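Long-range contact in metal-dependent hydrolase (Lactobacillus plantarum, PDB 2F6K), which is a manganese-binding amidohydrolase-family enzyme that probably acts as an aminocarboxymuconate-semialdehyde decarboxylase, an enzyme of tryptophan metabolism: residues Ile4-His9 and His260-Ser265. Sequence-based numbering, arbitrary orientation.
With MN (manganese (II) ion), chain C.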
loop_
_atom_site.group_PDB
_atom_site.type_symbol
_atom_site.label_atom_id
_atom_site.label_comp_id
_atom_site.label_asym_id
_atom_site.label_seq_id
_atom_site.Cartn_x
_atom_site.Cartn_y
_atom_site.Cartn_z
ATOM N N ILE A 4 -15.119 35.798 -11.873
ATOM C CA ILE A 4 -15.390 34.584 -12.636
ATOM C C ILE A 4 -14.798 33.467 -11.770
ATOM O O ILE A 4 -13.622 33.513 -11.415
ATOM C CB ILE A 4 -14.703 34.596 -14.022
ATOM C CG1 ILE A 4 -15.351 35.657 -14.916
ATOM C CG2 ILE A 4 -14.833 33.221 -14.670
ATOM C CD1 ILE A 4 -14.635 35.882 -16.228
ATOM N N ASP A 5 -15.622 32.482 -11.422
ATOM C CA ASP A 5 -15.206 31.368 -10.564
ATOM C C ASP A 5 -14.755 30.144 -11.364
ATOM O O ASP A 5 -15.569 29.506 -12.023
ATOM C CB ASP A 5 -16.381 30.979 -9.664
ATOM C CG ASP A 5 -15.953 30.189 -8.446
ATOM O OD1 ASP A 5 -14.868 29.556 -8.487
ATOM O OD2 ASP A 5 -16.718 30.205 -7.453
ATOM N N PHE A 6 -13.476 29.792 -11.298
ATOM C CA PHE A 6 -13.004 28.640 -12.063
ATOM C C PHE A 6 -12.858 27.344 -11.274
ATOM O O PHE A 6 -12.327 26.351 -11.785
ATOM C CB PHE A 6 -11.674 28.958 -12.743
ATOM C CG PHE A 6 -11.735 28.888 -14.237
ATOM C CD1 PHE A 6 -11.683 30.049 -15.004
ATOM C CD2 PHE A 6 -11.864 27.662 -14.884
ATOM C CE1 PHE A 6 -11.758 29.992 -16.397
ATOM C CE2 PHE A 6 -11.942 27.593 -16.280
ATOM C CZ PHE A 6 -11.888 28.761 -17.037
ATOM N N HIS A 7 -13.314 27.352 -10.027
ATOM C CA HIS A 7 -13.246 26.165 -9.182
ATOM C C HIS A 7 -14.465 26.185 -8.281
ATOM O O HIS A 7 -14.422 26.679 -7.159
ATOM C CB HIS A 7 -11.958 26.159 -8.351
ATOM C CG HIS A 7 -11.723 24.883 -7.596
ATOM N ND1 HIS A 7 -10.465 24.348 -7.419
ATOM C CD2 HIS A 7 -12.576 24.058 -6.941
ATOM C CE1 HIS A 7 -10.552 23.251 -6.688
ATOM N NE2 HIS A 7 -11.822 23.053 -6.384
ATOM N N THR A 8 -15.562 25.655 -8.799
ATOM C CA THR A 8 -16.816 25.603 -8.072
ATOM C C THR A 8 -17.482 24.295 -8.518
ATOM O O THR A 8 -17.311 23.871 -9.666
ATOM C CB THR A 8 -17.660 26.868 -8.393
ATOM O OG1 THR A 8 -18.961 26.736 -7.819
ATOM C CG2 THR A 8 -17.757 27.093 -9.899
ATOM N N HIS A 9 -18.226 23.647 -7.624
ATOM C CA HIS A 9 -18.807 22.347 -7.969
ATOM C C HIS A 9 -20.324 22.145 -7.918
ATOM O O HIS A 9 -21.071 22.943 -7.343
ATOM C CB HIS A 9 -18.168 21.265 -7.095
ATOM C CG HIS A 9 -16.670 21.267 -7.103
ATOM N ND1 HIS A 9 -15.929 21.013 -8.235
ATOM C CD2 HIS A 9 -15.775 21.466 -6.105
ATOM C CE1 HIS A 9 -14.641 21.054 -7.935
ATOM N NE2 HIS A 9 -14.520 21.326 -6.648
ATOM N N HIS A 260 -1.907 34.115 -15.642
ATOM C CA HIS A 260 -2.372 32.733 -15.519
ATOM C C HIS A 260 -2.935 32.358 -14.150
ATOM O O HIS A 260 -3.062 31.172 -13.834
ATOM C CB HIS A 260 -1.248 31.755 -15.892
ATOM C CG HIS A 260 -0.919 31.736 -17.353
ATOM N ND1 HIS A 260 -0.022 30.842 -17.903
ATOM C CD2 HIS A 260 -1.366 32.499 -18.380
ATOM C CE1 HIS A 260 0.067 31.055 -19.205
ATOM N NE2 HIS A 260 -0.737 32.055 -19.519
ATOM N N LEU A 261 -3.278 33.357 -13.345
ATOM C CA LEU A 261 -3.831 33.106 -12.020
ATOM C C LEU A 261 -5.341 33.285 -12.060
ATOM O O LEU A 261 -5.839 34.347 -12.423
ATOM C CB LEU A 261 -3.197 34.054 -11.003
ATOM C CG LEU A 261 -1.676 33.903 -10.884
ATOM C CD1 LEU A 261 -1.125 35.039 -10.040
ATOM C CD2 LEU A 261 -1.328 32.543 -10.285
ATOM N N LEU A 262 -6.072 32.242 -11.683
ATOM C CA LEU A 262 -7.526 32.284 -11.725
ATOM C C LEU A 262 -8.176 32.147 -10.358
ATOM O O LEU A 262 -7.727 31.368 -9.523
ATOM C CB LEU A 262 -8.027 31.166 -12.630
ATOM C CG LEU A 262 -7.426 31.137 -14.037
ATOM C CD1 LEU A 262 -7.759 29.807 -14.701
ATOM C CD2 LEU A 262 -7.974 32.301 -14.850
ATOM N N TYR A 263 -9.245 32.900 -10.137
ATOM C CA TYR A 263 -9.970 32.840 -8.880
ATOM C C TYR A 263 -10.757 31.538 -8.788
ATOM O O TYR A 263 -11.195 31.002 -9.810
ATOM C CB TYR A 263 -10.958 34.002 -8.774
ATOM C CG TYR A 263 -11.910 33.851 -7.612
ATOM C CD1 TYR A 263 -11.445 33.877 -6.297
ATOM C CD2 TYR A 263 -13.267 33.655 -7.823
ATOM C CE1 TYR A 263 -12.317 33.710 -5.222
ATOM C CE2 TYR A 263 -14.141 33.490 -6.758
ATOM C CZ TYR A 263 -13.661 33.520 -5.465
ATOM O OH TYR A 263 -14.530 33.377 -4.412
ATOM N N GLY A 264 -10.947 31.052 -7.561
ATOM C CA GLY A 264 -11.709 29.836 -7.317
ATOM C C GLY A 264 -12.299 29.887 -5.911
ATOM O O GLY A 264 -11.638 30.355 -4.980
ATOM N N SER A 265 -13.532 29.415 -5.735
ATOM C CA SER A 265 -14.152 29.449 -4.409
ATOM C C SER A 265 -14.228 28.073 -3.744
ATOM O O SER A 265 -14.164 27.960 -2.519
ATOM C CB SER A 265 -15.556 30.054 -4.488
ATOM O OG SER A 265 -16.453 29.156 -5.100
HETATM MN MN MN C . -12.608 21.324 -5.414
HETATM O O HOH W 1 -11.181 33.220 -12.382
HETATM O O HOH W 2 -11.159 21.173 -3.921
HETATM O O HOH W 3 -13.843 19.856 -4.137
#
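Asp5 OD1 takes two backbone N-H groups from opposite faces of its carboxylate: Ser265 N on the syn side at 3.1 Å, tilted 30° from the plane and also bonded weakly to His7 O, and His7 N on the anti side, which closes an Asx turn. Asp5 OD2 accepts from Ser265 OG at 2.6 Å through its syn lone pair. With CG anti to its backbone N (chi1 -161°), the buried carboxylate swings over to the 260-265 side, both oxygens engaged. Gly264 CA packs 3.8 Å from His7 CB. Earlier in both segments, Phe6 N donates almost straight (164°) to Tyr263 O at 3.0 Å, while water 1 links Ile4 O to Tyr263 N, the latter weakly. The edge of the Tyr263 ring meets Ile4 O, and Leu262 CD1 lies over one face of the Phe6 ring in a CH-pi contact, 4.3 Å from its centroid. The Asx turn spans the corner at Phe6 and His7; NE2 of His7 and of His9 bind manganese with His154 and Asp266, and Asp239 holds His7 ND1. Here the first and eighth strands close the TIM barrel, strand 49-55 flanking 4-9, Ile202 touching Phe6 and Leu262, and helix 290-306 packing against Ile4 and Leu262.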